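Local structure of tyrosine phosphatase (5NCR) at residues C57-M63 and T73-L79; V116-A121 and F161-F167. The protein is a homodimeric Orf virus phosphatase of the dual-specificity family that probably removes phosphate from tyrosine and serine residues of proteins. The protein carries 2 engineered substitutions. The contacts are given in a common frame with arbitrary orientation. Residues are numbered along the deposited sequence.

The two contacts lie in one phosphatase catalytic domain and follow each other along the chain, contact 1 closing before contact 2 opens. Contact 1 pairs strand 57-60 with an outermost strand, 73-76, of the mixed sheet. Contact 2 joins the phosphate-binding loop, at the start of helix 118-134, to the loop entering helix 165-177. Their centres are 15 Å apart, and Arg118 bridges them: its NH1 lies 2.9 Å from Leu79 O, a probable hydrogen bond, and its CD packs 3.3 Å from Met61 O. A sulfate is bound by Met63 of contact 1 and Arg118 of contact 2, so the end of the strand pair borders the anion-binding site.

Contact 1: residues C57-M63 and T73-L79; sequences CLVNMTM and TAYHIPL. With SO4 (sulfate ion), chain E.
The axes of the short parallel strands 57-60 and 73-76 come within 4.6 Å, 18° apart, pairing Cys57 with Thr73 through Asn60 with His76. Extended backbones exchange alternating hydrogen bonds: Leu58 N to Thr73 O (2.9 Å), Tyr75 N to Leu58 O (2.8 Å), Asn60 N to Tyr75 O (2.7 Å) and Ile77 N to Asn60 O (2.7 Å). The Tyr75 ring lies along one face, its edge against Cys57 (CE2 to CB 4.1 Å) and CD2 4.4 Å from Val59 CG2; beyond it Val59 CG1 meets Ile77 CD1 (3.7 Å). On the other face Leu58 CB sits 4.2 Å from the small Ala74 CB. This is the edge of the parallel phosphatase sheet, with 108-111 flanking strand 57-60 and helix 90-103 covering Cys57, Met61, Ile77 and Leu79. Asn60 (chi1 t) forms an Asx turn, OD1 accepting from Thr62 N (3.1 Å), while ND2 binds Ser64 O. His76 (chi1 t) leans across, NE2 donating to Thr62 O (2.8 Å). Past the strands, Met61 CG packs 4.0 Å from Ile77 CB and its CE abuts Leu79 CD1 (3.6 Å); Met63, all-m, curls SD to 3.9 Å from Pro78 CB. Met63 N donates to sulfate O4 (2.8 Å).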
loop_
_atom_site.group_PDB
_atom_site.type_symbol
_atom_site.label_atom_id
_atom_site.label_comp_id
_atom_site.label_asym_id
_atom_site.label_seq_id
_atom_site.Cartn_x
_atom_site.Cartn_y
_atom_site.Cartn_z
ATOM N N CYS B 57 -24.838 5.371 -24.629
ATOM C CA CYS B 57 -24.099 4.114 -24.755
ATOM C C CYS B 57 -24.164 3.249 -23.502
ATOM O O CYS B 57 -24.189 3.762 -22.381
ATOM C CB CYS B 57 -22.652 4.377 -25.161
ATOM S SG CYS B 57 -22.457 5.518 -26.550
ATOM N N LEU B 58 -24.174 1.937 -23.708
ATOM C CA LEU B 58 -24.160 0.911 -22.670
ATOM C C LEU B 58 -23.001 -0.030 -22.970
ATOM O O LEU B 58 -22.854 -0.494 -24.103
ATOM C CB LEU B 58 -25.462 0.112 -22.627
ATOM C CG LEU B 58 -26.692 0.775 -22.039
ATOM C CD1 LEU B 58 -27.941 0.049 -22.491
ATOM C CD2 LEU B 58 -26.625 0.798 -20.528
ATOM N N VAL B 59 -22.163 -0.284 -21.980
ATOM C CA VAL B 59 -21.050 -1.213 -22.147
ATOM C C VAL B 59 -21.412 -2.407 -21.246
ATOM O O VAL B 59 -21.317 -2.336 -20.016
ATOM C CB VAL B 59 -19.653 -0.603 -21.830
ATOM C CG1 VAL B 59 -18.568 -1.661 -22.001
ATOM C CG2 VAL B 59 -19.351 0.635 -22.685
ATOM N N ASN B 60 -21.865 -3.475 -21.875
ATOM C CA ASN B 60 -22.325 -4.705 -21.242
ATOM C C ASN B 60 -21.217 -5.720 -21.109
ATOM O O ASN B 60 -20.761 -6.301 -22.097
ATOM C CB ASN B 60 -23.524 -5.277 -22.008
ATOM C CG ASN B 60 -24.049 -6.579 -21.463
ATOM O OD1 ASN B 60 -23.860 -6.918 -20.297
ATOM N ND2 ASN B 60 -24.759 -7.313 -22.284
ATOM N N MET B 61 -20.816 -5.977 -19.882
ATOM C CA MET B 61 -19.735 -6.918 -19.645
ATOM C C MET B 61 -20.187 -8.218 -19.017
ATOM O O MET B 61 -19.419 -8.902 -18.351
ATOM C CB MET B 61 -18.643 -6.233 -18.875
ATOM C CG MET B 61 -18.023 -5.180 -19.719
ATOM S SD MET B 61 -16.999 -4.173 -18.749
ATOM C CE MET B 61 -15.459 -5.100 -18.882
ATOM N N THR B 62 -21.397 -8.616 -19.337
ATOM C CA THR B 62 -22.010 -9.850 -18.854
ATOM C C THR B 62 -22.055 -10.797 -20.031
ATOM O O THR B 62 -21.807 -10.369 -21.150
ATOM C CB THR B 62 -23.385 -9.460 -18.244
ATOM O OG1 THR B 62 -23.151 -8.749 -17.013
ATOM C CG2 THR B 62 -24.358 -10.611 -18.021
ATOM N N MET B 63 -22.394 -12.060 -19.790
ATOM C CA MET B 63 -22.492 -13.083 -20.826
ATOM C C MET B 63 -23.717 -12.934 -21.706
ATOM O O MET B 63 -23.639 -13.254 -22.894
ATOM C CB MET B 63 -22.454 -14.489 -20.196
ATOM C CG MET B 63 -21.090 -14.843 -19.569
ATOM S SD MET B 63 -19.742 -14.862 -20.748
ATOM C CE MET B 63 -20.244 -16.249 -21.779
ATOM N N THR B 73 -26.740 2.750 -27.987
ATOM C CA THR B 73 -25.828 1.759 -28.566
ATOM C C THR B 73 -25.231 0.898 -27.436
ATOM O O THR B 73 -24.632 1.439 -26.510
ATOM C CB THR B 73 -24.739 2.455 -29.415
ATOM O OG1 THR B 73 -25.360 3.187 -30.471
ATOM C CG2 THR B 73 -23.742 1.472 -30.009
ATOM N N ALA B 74 -25.390 -0.436 -27.521
ATOM C CA ALA B 74 -24.831 -1.342 -26.521
ATOM C C ALA B 74 -23.621 -2.092 -27.081
ATOM O O ALA B 74 -23.710 -2.735 -28.137
ATOM C CB ALA B 74 -25.878 -2.328 -26.039
ATOM N N TYR B 75 -22.488 -1.954 -26.409
ATOM C CA TYR B 75 -21.244 -2.652 -26.740
ATOM C C TYR B 75 -21.201 -3.849 -25.781
ATOM O O TYR B 75 -21.351 -3.680 -24.568
ATOM C CB TYR B 75 -20.024 -1.738 -26.543
ATOM C CG TYR B 75 -20.063 -0.493 -27.410
ATOM C CD1 TYR B 75 -19.696 -0.538 -28.746
ATOM C CD2 TYR B 75 -20.471 0.731 -26.892
ATOM C CE1 TYR B 75 -19.784 0.593 -29.564
ATOM C CE2 TYR B 75 -20.525 1.880 -27.694
ATOM C CZ TYR B 75 -20.155 1.814 -29.026
ATOM O OH TYR B 75 -20.192 2.946 -29.824
ATOM N N HIS B 76 -21.092 -5.056 -26.329
ATOM C CA HIS B 76 -21.099 -6.290 -25.555
ATOM C C HIS B 76 -19.703 -6.872 -25.439
ATOM O O HIS B 76 -19.059 -7.186 -26.441
ATOM C CB HIS B 76 -22.098 -7.296 -26.172
ATOM C CG HIS B 76 -22.299 -8.545 -25.359
ATOM N ND1 HIS B 76 -22.388 -9.791 -25.960
ATOM C CD2 HIS B 76 -22.393 -8.707 -24.015
ATOM C CE1 HIS B 76 -22.560 -10.658 -24.972
ATOM N NE2 HIS B 76 -22.562 -10.057 -23.786
ATOM N N ILE B 77 -19.217 -6.959 -24.219
ATOM C CA ILE B 77 -17.902 -7.509 -23.905
ATOM C C ILE B 77 -18.216 -8.645 -22.935
ATOM O O ILE B 77 -18.372 -8.424 -21.728
ATOM C CB ILE B 77 -16.884 -6.440 -23.383
ATOM C CG1 ILE B 77 -16.753 -5.259 -24.394
ATOM C CG2 ILE B 77 -15.513 -7.125 -23.163
ATOM C CD1 ILE B 77 -16.358 -3.982 -23.907
ATOM N N PRO B 78 -18.539 -9.837 -23.463
ATOM C CA PRO B 78 -18.894 -10.942 -22.556
ATOM C C PRO B 78 -17.650 -11.430 -21.855
ATOM O O PRO B 78 -16.606 -11.625 -22.462
ATOM C CB PRO B 78 -19.550 -12.002 -23.463
ATOM C CG PRO B 78 -19.281 -11.552 -24.875
ATOM C CD PRO B 78 -18.452 -10.290 -24.866
ATOM N N LEU B 79 -17.727 -11.433 -20.558
ATOM C CA LEU B 79 -16.671 -11.842 -19.665
ATOM C C LEU B 79 -17.330 -12.596 -18.553
ATOM O O LEU B 79 -18.496 -12.331 -18.194
ATOM C CB LEU B 79 -15.950 -10.633 -19.038
ATOM C CG LEU B 79 -14.977 -9.838 -19.885
ATOM C CD1 LEU B 79 -14.651 -8.547 -19.233
ATOM C CD2 LEU B 79 -13.705 -10.569 -20.111
HETATM S S SO4 E . -23.340 -13.590 -15.992
HETATM O O1 SO4 E . -23.178 -15.056 -15.965
HETATM O O2 SO4 E . -24.769 -13.255 -16.089
HETATM O O3 SO4 E . -22.762 -13.052 -14.741
HETATM O O4 SO4 E . -22.642 -13.029 -17.156
#

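Contact 2: residues V116-A121 and F161-F167; sequences VNRSGA and FLENANF. With PO4 (phosphate ion), chain D; SO4 (sulfate ion), chain E.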
loop_
_atom_site.group_PDB
_atom_site.type_symbol
_atom_site.label_atom_id
_atom_site.label_comp_id
_atom_site.label_asym_id
_atom_site.label_seq_id
_atom_site.Cartn_x
_atom_site.Cartn_y
_atom_site.Cartn_z
ATOM N N VAL B 116 -19.591 -4.938 -9.748
ATOM C CA VAL B 116 -18.394 -5.031 -8.916
ATOM C C VAL B 116 -17.114 -5.354 -9.687
ATOM O O VAL B 116 -16.191 -4.539 -9.667
ATOM C CB VAL B 116 -18.596 -6.027 -7.723
ATOM C CG1 VAL B 116 -17.302 -6.215 -6.912
ATOM C CG2 VAL B 116 -19.757 -5.606 -6.823
ATOM N N ASN B 117 -17.032 -6.551 -10.300
ATOM C CA ASN B 117 -15.781 -7.033 -10.864
ATOM C C ASN B 117 -15.513 -6.759 -12.345
ATOM O O ASN B 117 -14.489 -6.165 -12.636
ATOM C CB ASN B 117 -15.624 -8.518 -10.586
ATOM C CG ASN B 117 -15.530 -8.815 -9.118
ATOM O OD1 ASN B 117 -16.313 -9.582 -8.604
ATOM N ND2 ASN B 117 -14.605 -8.236 -8.398
ATOM N N ARG B 118 -16.379 -7.199 -13.265
ATOM C CA ARG B 118 -16.127 -6.988 -14.706
ATOM C C ARG B 118 -16.178 -5.511 -15.075
ATOM O O ARG B 118 -15.195 -4.979 -15.598
ATOM C CB ARG B 118 -17.059 -7.861 -15.566
ATOM C CG ARG B 118 -16.836 -9.355 -15.297
ATOM C CD ARG B 118 -17.964 -10.230 -15.757
ATOM N NE ARG B 118 -19.090 -10.213 -14.833
ATOM C CZ ARG B 118 -20.226 -10.881 -15.009
ATOM N NH1 ARG B 118 -20.391 -11.653 -16.075
ATOM N NH2 ARG B 118 -21.205 -10.776 -14.130
ATOM N N SER B 119 -17.262 -4.839 -14.681
ATOM C CA SER B 119 -17.449 -3.410 -14.907
ATOM C C SER B 119 -16.501 -2.595 -14.037
ATOM O O SER B 119 -16.021 -1.552 -14.487
ATOM C CB SER B 119 -18.901 -3.007 -14.671
ATOM O OG SER B 119 -19.292 -3.364 -13.356
ATOM N N GLY B 120 -16.262 -3.052 -12.804
ATOM C CA GLY B 120 -15.316 -2.418 -11.898
ATOM C C GLY B 120 -13.918 -2.404 -12.522
ATOM O O GLY B 120 -13.241 -1.378 -12.489
ATOM N N ALA B 121 -13.504 -3.521 -13.181
ATOM C CA ALA B 121 -12.196 -3.590 -13.854
ATOM C C ALA B 121 -12.088 -2.585 -14.998
ATOM O O ALA B 121 -11.088 -1.881 -15.108
ATOM C CB ALA B 121 -11.918 -5.006 -14.345
ATOM N N PHE B 161 -15.915 -3.420 -4.876
ATOM C CA PHE B 161 -15.341 -2.919 -6.115
ATOM C C PHE B 161 -14.093 -3.688 -6.451
ATOM O O PHE B 161 -13.154 -3.683 -5.660
ATOM C CB PHE B 161 -15.038 -1.397 -5.988
ATOM C CG PHE B 161 -14.243 -0.816 -7.143
ATOM C CD1 PHE B 161 -14.839 -0.598 -8.378
ATOM C CD2 PHE B 161 -12.904 -0.459 -6.977
ATOM C CE1 PHE B 161 -14.099 -0.064 -9.447
ATOM C CE2 PHE B 161 -12.174 0.099 -8.034
ATOM C CZ PHE B 161 -12.766 0.273 -9.268
ATOM N N LEU B 162 -14.067 -4.335 -7.617
ATOM C CA LEU B 162 -12.881 -5.026 -8.111
ATOM C C LEU B 162 -12.244 -5.973 -7.078
ATOM O O LEU B 162 -11.062 -5.878 -6.745
ATOM C CB LEU B 162 -11.913 -3.944 -8.615
ATOM C CG LEU B 162 -10.707 -4.333 -9.463
ATOM C CD1 LEU B 162 -11.066 -5.267 -10.617
ATOM C CD2 LEU B 162 -10.024 -3.085 -9.938
ATOM N N GLU B 163 -13.072 -6.856 -6.539
ATOM C CA GLU B 163 -12.707 -7.842 -5.534
ATOM C C GLU B 163 -11.910 -8.959 -6.191
ATOM O O GLU B 163 -11.017 -9.538 -5.571
ATOM C CB GLU B 163 -13.982 -8.385 -4.830
ATOM C CG GLU B 163 -14.906 -7.292 -4.277
ATOM C CD GLU B 163 -14.281 -6.385 -3.238
ATOM O OE1 GLU B 163 -13.505 -6.906 -2.414
ATOM O OE2 GLU B 163 -14.533 -5.159 -3.265
ATOM N N ASN B 164 -12.224 -9.244 -7.461
ATOM C CA ASN B 164 -11.563 -10.241 -8.286
ATOM C C ASN B 164 -10.064 -9.865 -8.391
ATOM O O ASN B 164 -9.699 -8.885 -9.052
ATOM C CB ASN B 164 -12.226 -10.287 -9.670
ATOM C CG ASN B 164 -11.713 -11.371 -10.566
ATOM O OD1 ASN B 164 -10.526 -11.606 -10.683
ATOM N ND2 ASN B 164 -12.599 -12.064 -11.227
ATOM N N ALA B 165 -9.223 -10.632 -7.670
ATOM C CA ALA B 165 -7.769 -10.466 -7.594
ATOM C C ALA B 165 -7.099 -10.676 -8.950
ATOM O O ALA B 165 -6.159 -9.969 -9.256
ATOM C CB ALA B 165 -7.191 -11.419 -6.570
ATOM N N ASN B 166 -7.627 -11.589 -9.791
ATOM C CA ASN B 166 -7.135 -11.872 -11.145
ATOM C C ASN B 166 -7.188 -10.612 -12.023
ATOM O O ASN B 166 -6.186 -10.245 -12.647
ATOM C CB ASN B 166 -7.926 -13.047 -11.776
ATOM C CG ASN B 166 -7.877 -13.180 -13.293
ATOM O OD1 ASN B 166 -8.914 -13.303 -13.967
ATOM N ND2 ASN B 166 -6.689 -13.196 -13.864
ATOM N N PHE B 167 -8.333 -9.931 -12.019
ATOM C CA PHE B 167 -8.576 -8.714 -12.783
ATOM C C PHE B 167 -7.746 -7.580 -12.211
ATOM O O PHE B 167 -7.172 -6.810 -12.975
ATOM C CB PHE B 167 -10.073 -8.319 -12.717
ATOM C CG PHE B 167 -11.071 -9.206 -13.434
ATOM C CD1 PHE B 167 -10.643 -10.312 -14.181
ATOM C CD2 PHE B 167 -12.436 -8.926 -13.384
ATOM C CE1 PHE B 167 -11.570 -11.137 -14.833
ATOM C CE2 PHE B 167 -13.359 -9.755 -14.037
ATOM C CZ PHE B 167 -12.920 -10.848 -14.763
HETATM P P PO4 D . -19.721 -8.484 -11.402
HETATM O O1 PO4 D . -20.909 -9.543 -11.536
HETATM O O2 PO4 D . -18.938 -8.707 -10.032
HETATM O O3 PO4 D . -20.297 -6.996 -11.451
HETATM O O4 PO4 D . -18.756 -8.633 -12.548
HETATM S S SO4 E . -23.340 -13.590 -15.992
HETATM O O1 SO4 E . -23.178 -15.056 -15.965
HETATM O O2 SO4 E . -24.769 -13.255 -16.089
HETATM O O3 SO4 E . -22.762 -13.052 -14.741
HETATM O O4 SO4 E . -22.642 -13.029 -17.156
#
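A single backbone hydrogen bond crosses this contact, from N of the left-handed Leu162 to Val116 O at 3.0 Å. Among apolar contacts, Leu162 CD1 and Phe167 CD2 approach Ala121 CB at 3.8 and 4.1 Å, and the Phe167 ring edge meets Arg118 CG, 3.7 Å from CE2. Gly120 O lies 3.4 Å from Phe161 CE1; an ideal CB would come as near to CD1 and hit Val116 O, so no side chain fits. Within 161-167, Glu163 OE2 accepts from Phe161 N (2.7 Å) and salt-bridges Arg155; Asn164 OD1 caps helix 165-177 through Phe167 N (3.1 Å), its ND2 binding Asp81. Segment 116-121 binds the anions: backbone N atoms of Val116, Asn117 and Arg118 donate to phosphate O3, O2 and O4 (2.8, 2.9 and 2.9 Å), Arg118 NE and NH2 to its O4 and O1, and Arg118 NH1 and NH2 to sulfate O4 (2.9 Å) and O3 (2.8 Å). Ser112, probably engineered, stands for the signature cysteine of the phosphatase P-loop, a cradle of NH groups and one guanidinium suited to a phosphoryl group.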